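Enzyme subtilase SubTY from Bacillus sp. TY145 (Bacillus sp., PDB 5FFN) probably cleaves peptide bonds as a subtilisin-like serine endopeptidase whose fold carries bound calcium and sodium ions. Local coordinates at residues G112-I117 with D147-S152; I137-G142 with G179-L184; L163-A168 with V188-L193. All coordinates share one frame; numbering follows the deposited sequence. Where two conformers were deposited one is given.

Contact 1: residues G112-I117 with D147-S152; sequences GYSDDI and DSLIAS
Ser114 and Asp147 meet tip to tip between the starts of two helices: Ser114 OG donates to Asp147 OD2 over 2.6 Å, using that oxygen's syn lone pair. Both side chains are stretched to reach this point, Ser114 OG and Asp147 CG each anti to their own backbone N (chi1 172° and 175°). The second carboxylate oxygen serves Asp147's own helix. As the N-cap of helix 148-159, the residue takes Ile150 N on OD1 at 3.0 Å in a nearly straight bond, from above the carboxylate plane, while Leu149 N adds a weak, bent one. A single carboxylate therefore caps one helix and grips the first turn of helix 114-131; both helices belong to the layer packed on one face of the central sheet in this subtilisin-like alpha/beta fold. An alanine in place of Asp147 would probably leave the N-H groups of Leu149 and Ile150 uncapped and the Ser114 hydroxyl free to turn. On the buried side Ile117 and Ile150 cross obliquely, with Ile117 CG2 3.8 Å from Ile150 CD1. On the exposed side Leu149 lays its CD2 branch alongside the other helix, 3.7 Å from Ser114 OG and 3.8 Å from Asp115 CA. Beyond the pair, Ile150 leans on Ile121 and Pro181, and both isoleucines also pack against a second protein chain, which pairs with Gly112 in an antiparallel ladder.

Contact 2: residues I137-G142 with G179-L184; sequences INMSLG and GFPGGL. With NA (sodium ion), chain E.
Met139 holds its CG anti to the carbonyl carbon (chi1 -78°) and bends at its last torsion (chi3 -72°), which turns the methyl CE onto the ring of Pro181, 3.7 Å from CG. The proline follows a cis peptide bond. Another ring carbon, CD, lies 3.7 Å from Leu141 O. Alongside, Gly142 CA sits only 3.0 Å from Phe180 O; a side chain on this glycine would run straight into that carbonyl, and the backbone angles of Gly142 already leave no room for one. The polar link is made by a water that donates to Leu141 O at 2.8 Å and accepts from Gly182 N at 2.9 Å, satisfying both buried backbone atoms. From Pro181 to Leu184 the chain makes a type I turn that brings Gly182 O and Leu184 O to the sodium ion, each at 2.3 Å, with two waters and Ala187 O completing the site. On the other segment, Leu141 and Gly142 pair in an antiparallel ladder with a strand of another protein chain, much as bound substrates pair with the corresponding strand of subtilisins. Met139 hydrogen-bonds through its backbone to Val165 of the next strand and rests on Ile117 and Ile121 of helix 114-131, while Pro181 and Leu184 abut Ile150, Ala151 and Val154 of helix 148-159, so the loop lies between the end of strand 134-142 and that helix.

Contact 3: residues L163-A168 with V188-L193; sequences LIVAAA and VAVAAL
Val188 enters beside Ile164 with an almost perfectly straight bond, Val188 N to Ile164 O at 2.8 Å and 179° at the hydrogen. Val188 O then accepts from Ala166 N, and Ala166 O accepts from Val190 N, which approaches nearly along the C=O axis. The same Ala166 oxygen also receives a CA-H contact from Ala189 CA at 3.4 Å. In the last rung Ala168, just past the end of strand 163-167, donates through its N to Val190 O at 2.9 Å from well above the carbonyl plane; here Ala168 CB is pressed to 3.2 Å from Val190 O. Beside this ladder Val165 CG1 touches Val190 CG2 at 3.6 Å, the latter branch lying anti to its own carbonyl carbon and beside its N. Leu163 CD1 extends the same greasy row to Val188 CG2, more loosely, at 4.4 Å. The strands are neighbours in the parallel part of the twisted central sheet of the subtilisin-like fold, with axes 35° apart, and the 19 residues joining them contain neither helix nor strand. Val165 and Val188 point to one face of this sheet, Ala166 and Ala189 to the other, where the small methyl of Ala189 lies about 4 Å from the sodium ion. Further out, Val190 packs on Ala253 and Val257 of helix 250-267, and Val188 and Val190 both touch Val228 of the next parallel strand. On the far edge of strand 163-167, Ala167 hydrogen-bonds through its backbone to Met139, and Leu163 to Val135.

How the contacts relate
Contact 2 sits between the other two, its centre 11 Å from that of contact 1 and 7 Å from that of contact 3. It meets helix 148-159 of contact 1 where Leu184 CD1 lies 3.7 Å from Ala151 CA and Pro181 CB 3.9 Å from Ile150 CG2. Toward contact 3 the strands join directly, Ile137 N lying 2.8 Å from Leu163 O in a probable hydrogen bond. Contact 3 borders the sodium site of contact 2, Ala189 CB lying 3.3 Å from the ligand Gly182 O. By comparison with subtilisins, segments 140-142 and 167-168 probably wall the S1 pocket near the presumed Ser251-His72-Asp35 triad.

Contact 1: residues G112-I117 with D147-S152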
# COMPACT_ATOMS: atom_id res chain seq x y z
N GLY A 112 -2.73 11.71 8.26
CA GLY A 112 -3.27 12.78 7.45
C GLY A 112 -4.77 12.85 7.50
O GLY A 112 -5.44 12.09 8.22
N TYR A 113 -5.27 13.81 6.74
CA TYR A 113 -6.66 14.20 6.71
C TYR A 113 -7.38 13.67 5.50
O TYR A 113 -6.90 13.83 4.38
CB TYR A 113 -6.78 15.71 6.71
CG TYR A 113 -6.33 16.32 8.01
CD1 TYR A 113 -7.22 16.47 9.06
CD2 TYR A 113 -5.03 16.76 8.17
CE1 TYR A 113 -6.79 17.05 10.28
CE2 TYR A 113 -4.59 17.35 9.36
CZ TYR A 113 -5.48 17.48 10.41
OH TYR A 113 -5.07 18.04 11.61
N SER A 114 -8.51 13.02 5.75
CA SER A 114 -9.43 12.57 4.72
C SER A 114 -9.56 13.54 3.55
O SER A 114 -9.44 13.13 2.40
CB SER A 114 -10.81 12.41 5.37
OG SER A 114 -11.85 12.14 4.44
N ASP A 115 -9.84 14.82 3.85
CA ASP A 115 -10.05 15.81 2.76
C ASP A 115 -8.89 15.96 1.82
O ASP A 115 -9.11 16.21 0.64
CB ASP A 115 -10.64 17.17 3.17
CG ASP A 115 -9.95 17.81 4.32
OD1 ASP A 115 -8.72 17.72 4.43
OD2 ASP A 115 -10.68 18.43 5.14
N ASP A 116 -7.67 15.88 2.36
CA ASP A 116 -6.45 16.06 1.58
C ASP A 116 -6.29 14.83 0.64
O ASP A 116 -5.95 14.97 -0.54
CB ASP A 116 -5.20 16.19 2.48
CG ASP A 116 -5.23 17.40 3.41
OD1 ASP A 116 -6.03 18.32 3.19
OD2 ASP A 116 -4.44 17.40 4.38
N ILE A 117 -6.50 13.64 1.19
CA ILE A 117 -6.45 12.43 0.38
C ILE A 117 -7.49 12.47 -0.73
O ILE A 117 -7.18 12.17 -1.90
CB ILE A 117 -6.57 11.16 1.25
CG1 ILE A 117 -5.32 11.04 2.17
CG2 ILE A 117 -6.74 9.91 0.35
CD1 ILE A 117 -5.57 10.60 3.53
N ASP A 147 -14.46 5.51 4.77
CA ASP A 147 -14.55 6.99 4.66
C ASP A 147 -15.20 7.27 3.29
O ASP A 147 -14.61 7.03 2.23
CB ASP A 147 -13.14 7.60 4.76
CG ASP A 147 -13.11 9.10 4.54
OD1 ASP A 147 -13.84 9.64 3.67
OD2 ASP A 147 -12.33 9.75 5.24
N SER A 148 -16.43 7.77 3.32
CA SER A 148 -17.16 8.02 2.07
C SER A 148 -16.64 9.17 1.20
O SER A 148 -16.94 9.22 -0.02
CB SER A 148 -18.65 8.16 2.33
OG SER A 148 -19.24 6.92 2.69
N LEU A 149 -15.92 10.13 1.81
CA LEU A 149 -15.37 11.23 1.06
C LEU A 149 -14.26 10.65 0.16
O LEU A 149 -14.18 10.89 -1.03
CB LEU A 149 -14.78 12.31 1.97
CG LEU A 149 -14.23 13.52 1.21
CD1 LEU A 149 -15.35 14.20 0.37
CD2 LEU A 149 -13.53 14.49 2.14
N ILE A 150 -13.40 9.86 0.75
CA ILE A 150 -12.36 9.16 -0.01
C ILE A 150 -13.01 8.22 -1.05
O ILE A 150 -12.53 8.14 -2.21
CB ILE A 150 -11.38 8.44 0.95
CG1 ILE A 150 -10.50 9.47 1.62
CG2 ILE A 150 -10.50 7.40 0.19
CD1 ILE A 150 -9.58 8.92 2.68
N ALA A 151 -14.07 7.55 -0.67
CA ALA A 151 -14.76 6.60 -1.57
C ALA A 151 -15.32 7.33 -2.79
O ALA A 151 -15.18 6.85 -3.93
CB ALA A 151 -15.91 5.88 -0.83
N SER A 152 -15.93 8.51 -2.55
CA SER A 152 -16.42 9.33 -3.65
C SER A 152 -15.29 9.68 -4.64
O SER A 152 -15.48 9.59 -5.89
CB SER A 152 -17.06 10.60 -3.11
OG SER A 152 -17.46 11.46 -4.17

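Contact 2: residues I137-G142 with G179-L184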
# COMPACT_ATOMS: atom_id res chain seq x y z
N ILE A 137 -2.86 4.79 -9.38
CA ILE A 137 -2.73 5.35 -8.05
C ILE A 137 -2.32 4.24 -7.11
O ILE A 137 -2.94 3.16 -7.10
CB ILE A 137 -4.05 5.93 -7.55
CG1 ILE A 137 -4.36 7.22 -8.31
CG2 ILE A 137 -3.99 6.14 -6.05
CD1 ILE A 137 -5.76 7.82 -8.01
N ASN A 138 -1.29 4.53 -6.33
CA ASN A 138 -0.91 3.75 -5.18
C ASN A 138 -1.27 4.44 -3.88
O ASN A 138 -0.78 5.55 -3.61
CB ASN A 138 0.60 3.51 -5.21
CG ASN A 138 1.09 2.55 -4.12
OD1 ASN A 138 1.45 1.41 -4.43
ND2 ASN A 138 1.15 3.02 -2.84
N MET A 139 -2.09 3.76 -3.07
CA MET A 139 -2.42 4.26 -1.73
C MET A 139 -2.09 3.21 -0.67
O MET A 139 -2.87 2.29 -0.34
CB MET A 139 -3.87 4.70 -1.63
CG MET A 139 -4.12 6.04 -2.24
SD MET A 139 -5.78 6.67 -1.94
CE MET A 139 -6.74 5.61 -3.03
N SER A 140 -0.88 3.36 -0.16
CA SER A 140 -0.39 2.59 0.97
C SER A 140 -0.84 3.24 2.28
O SER A 140 -0.02 3.65 3.14
CB SER A 140 1.14 2.46 0.89
OG SER A 140 1.51 1.61 -0.21
N LEU A 141 -2.15 3.34 2.45
CA LEU A 141 -2.74 4.12 3.51
C LEU A 141 -4.21 3.76 3.64
O LEU A 141 -4.77 3.09 2.78
CB LEU A 141 -2.57 5.62 3.25
CG LEU A 141 -3.18 6.20 1.95
CD1 LEU A 141 -4.69 6.23 1.96
CD2 LEU A 141 -2.59 7.57 1.67
N GLY A 142 -4.80 4.19 4.73
CA GLY A 142 -6.22 3.94 4.95
C GLY A 142 -6.69 4.16 6.36
O GLY A 142 -5.99 4.81 7.19
N GLY A 179 -9.58 -2.86 5.65
CA GLY A 179 -9.87 -1.42 5.72
C GLY A 179 -10.05 -0.77 4.35
O GLY A 179 -10.22 -1.44 3.31
N PHE A 180 -10.06 0.54 4.38
CA PHE A 180 -10.46 1.40 3.27
C PHE A 180 -9.41 2.48 3.05
O PHE A 180 -8.87 3.01 4.03
CB PHE A 180 -11.85 2.01 3.56
CG PHE A 180 -12.91 0.96 3.65
CD1 PHE A 180 -13.12 0.28 4.86
CD2 PHE A 180 -13.63 0.58 2.52
CE1 PHE A 180 -14.06 -0.77 4.92
CE2 PHE A 180 -14.58 -0.45 2.59
CZ PHE A 180 -14.78 -1.12 3.79
N PRO A 181 -9.17 2.88 1.80
CA PRO A 181 -9.98 2.52 0.61
C PRO A 181 -9.80 1.16 -0.04
O PRO A 181 -10.51 0.88 -0.99
CB PRO A 181 -9.58 3.63 -0.41
CG PRO A 181 -8.23 3.91 -0.06
CD PRO A 181 -8.13 3.87 1.44
N GLY A 182 -8.85 0.34 0.43
CA GLY A 182 -8.67 -1.00 -0.14
C GLY A 182 -9.96 -1.77 -0.35
O GLY A 182 -10.17 -2.33 -1.43
N GLY A 183 -10.82 -1.78 0.68
CA GLY A 183 -12.08 -2.51 0.70
C GLY A 183 -13.19 -1.98 -0.20
O GLY A 183 -14.27 -2.59 -0.26
N LEU A 184 -12.94 -0.88 -0.90
CA LEU A 184 -13.92 -0.35 -1.87
C LEU A 184 -14.01 -1.22 -3.11
O LEU A 184 -13.01 -1.80 -3.57
CB LEU A 184 -13.61 1.07 -2.28
CG LEU A 184 -13.58 2.06 -1.12
CD1 LEU A 184 -12.98 3.39 -1.60
CD2 LEU A 184 -15.00 2.24 -0.50
NA NA E . -11.43 -3.35 -3.08
O HOH W 1 -6.58 0.99 2.15
O HOH W 2 -12.85 -4.83 -2.03
O HOH W 3 -10.41 -5.38 -3.83

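Contact 3: residues L163-A168 with V188-L193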
# COMPACT_ATOMS: atom_id res chain seq x y z
N LEU A 163 -6.49 3.51 -12.60
CA LEU A 163 -6.49 2.29 -11.77
C LEU A 163 -6.12 2.70 -10.34
O LEU A 163 -5.18 3.47 -10.13
CB LEU A 163 -5.45 1.29 -12.27
CG LEU A 163 -5.46 -0.06 -11.56
CD1 LEU A 163 -6.78 -0.78 -11.84
CD2 LEU A 163 -4.28 -0.86 -11.99
N ILE A 164 -6.84 2.17 -9.36
CA ILE A 164 -6.55 2.43 -7.95
C ILE A 164 -6.13 1.12 -7.26
O ILE A 164 -6.90 0.14 -7.22
CB ILE A 164 -7.77 3.09 -7.18
CG1 ILE A 164 -8.18 4.44 -7.80
CG2 ILE A 164 -7.43 3.34 -5.73
CD1 ILE A 164 -9.34 4.32 -8.67
N VAL A 165 -4.95 1.18 -6.68
CA VAL A 165 -4.37 0.06 -5.95
C VAL A 165 -4.10 0.52 -4.51
O VAL A 165 -3.50 1.58 -4.30
CB VAL A 165 -3.08 -0.44 -6.64
CG1 VAL A 165 -2.56 -1.66 -5.89
CG2 VAL A 165 -3.32 -0.80 -8.12
N ALA A 166 -4.60 -0.23 -3.51
CA ALA A 166 -4.59 0.22 -2.14
C ALA A 166 -4.36 -0.93 -1.15
O ALA A 166 -4.73 -2.10 -1.42
CB ALA A 166 -5.85 1.00 -1.77
N ALA A 167 -3.74 -0.60 -0.03
CA ALA A 167 -3.38 -1.58 0.96
C ALA A 167 -4.65 -2.17 1.62
O ALA A 167 -5.62 -1.46 1.94
CB ALA A 167 -2.48 -0.92 2.04
N ALA A 168 -4.63 -3.48 1.86
CA ALA A 168 -5.75 -4.12 2.56
C ALA A 168 -5.90 -3.67 4.03
O ALA A 168 -7.00 -3.74 4.60
CB ALA A 168 -5.60 -5.63 2.50
N VAL A 188 -8.30 -1.92 -5.92
CA VAL A 188 -7.67 -3.24 -5.79
C VAL A 188 -7.03 -3.36 -4.39
O VAL A 188 -6.01 -2.72 -4.14
CB VAL A 188 -6.58 -3.44 -6.87
CG1 VAL A 188 -5.90 -4.78 -6.69
CG2 VAL A 188 -7.19 -3.28 -8.26
N ALA A 189 -7.63 -4.17 -3.51
CA ALA A 189 -7.14 -4.40 -2.13
C ALA A 189 -5.99 -5.38 -2.18
O ALA A 189 -6.13 -6.53 -2.68
CB ALA A 189 -8.25 -4.99 -1.23
N VAL A 190 -4.86 -4.99 -1.60
CA VAL A 190 -3.68 -5.81 -1.68
C VAL A 190 -3.30 -6.35 -0.27
O VAL A 190 -3.03 -5.56 0.66
CB VAL A 190 -2.50 -5.07 -2.29
CG1 VAL A 190 -1.27 -6.01 -2.41
CG2 VAL A 190 -2.83 -4.51 -3.66
N ALA A 191 -3.32 -7.67 -0.16
CA ALA A 191 -2.87 -8.40 1.06
C ALA A 191 -1.35 -8.58 1.02
O ALA A 191 -0.76 -8.56 -0.05
CB ALA A 191 -3.55 -9.79 1.14
N ALA A 192 -0.74 -8.81 2.19
CA ALA A 192 0.72 -8.91 2.30
C ALA A 192 1.11 -10.40 2.49
O ALA A 192 0.63 -11.07 3.44
CB ALA A 192 1.24 -8.12 3.49
N LEU A 193 1.98 -10.86 1.60
CA LEU A 193 2.71 -12.13 1.74
C LEU A 193 4.00 -11.89 2.55
O LEU A 193 4.64 -10.85 2.46
CB LEU A 193 3.10 -12.71 0.39
CG LEU A 193 1.96 -12.97 -0.64
CD1 LEU A 193 2.47 -13.37 -1.99
CD2 LEU A 193 1.03 -13.97 -0.04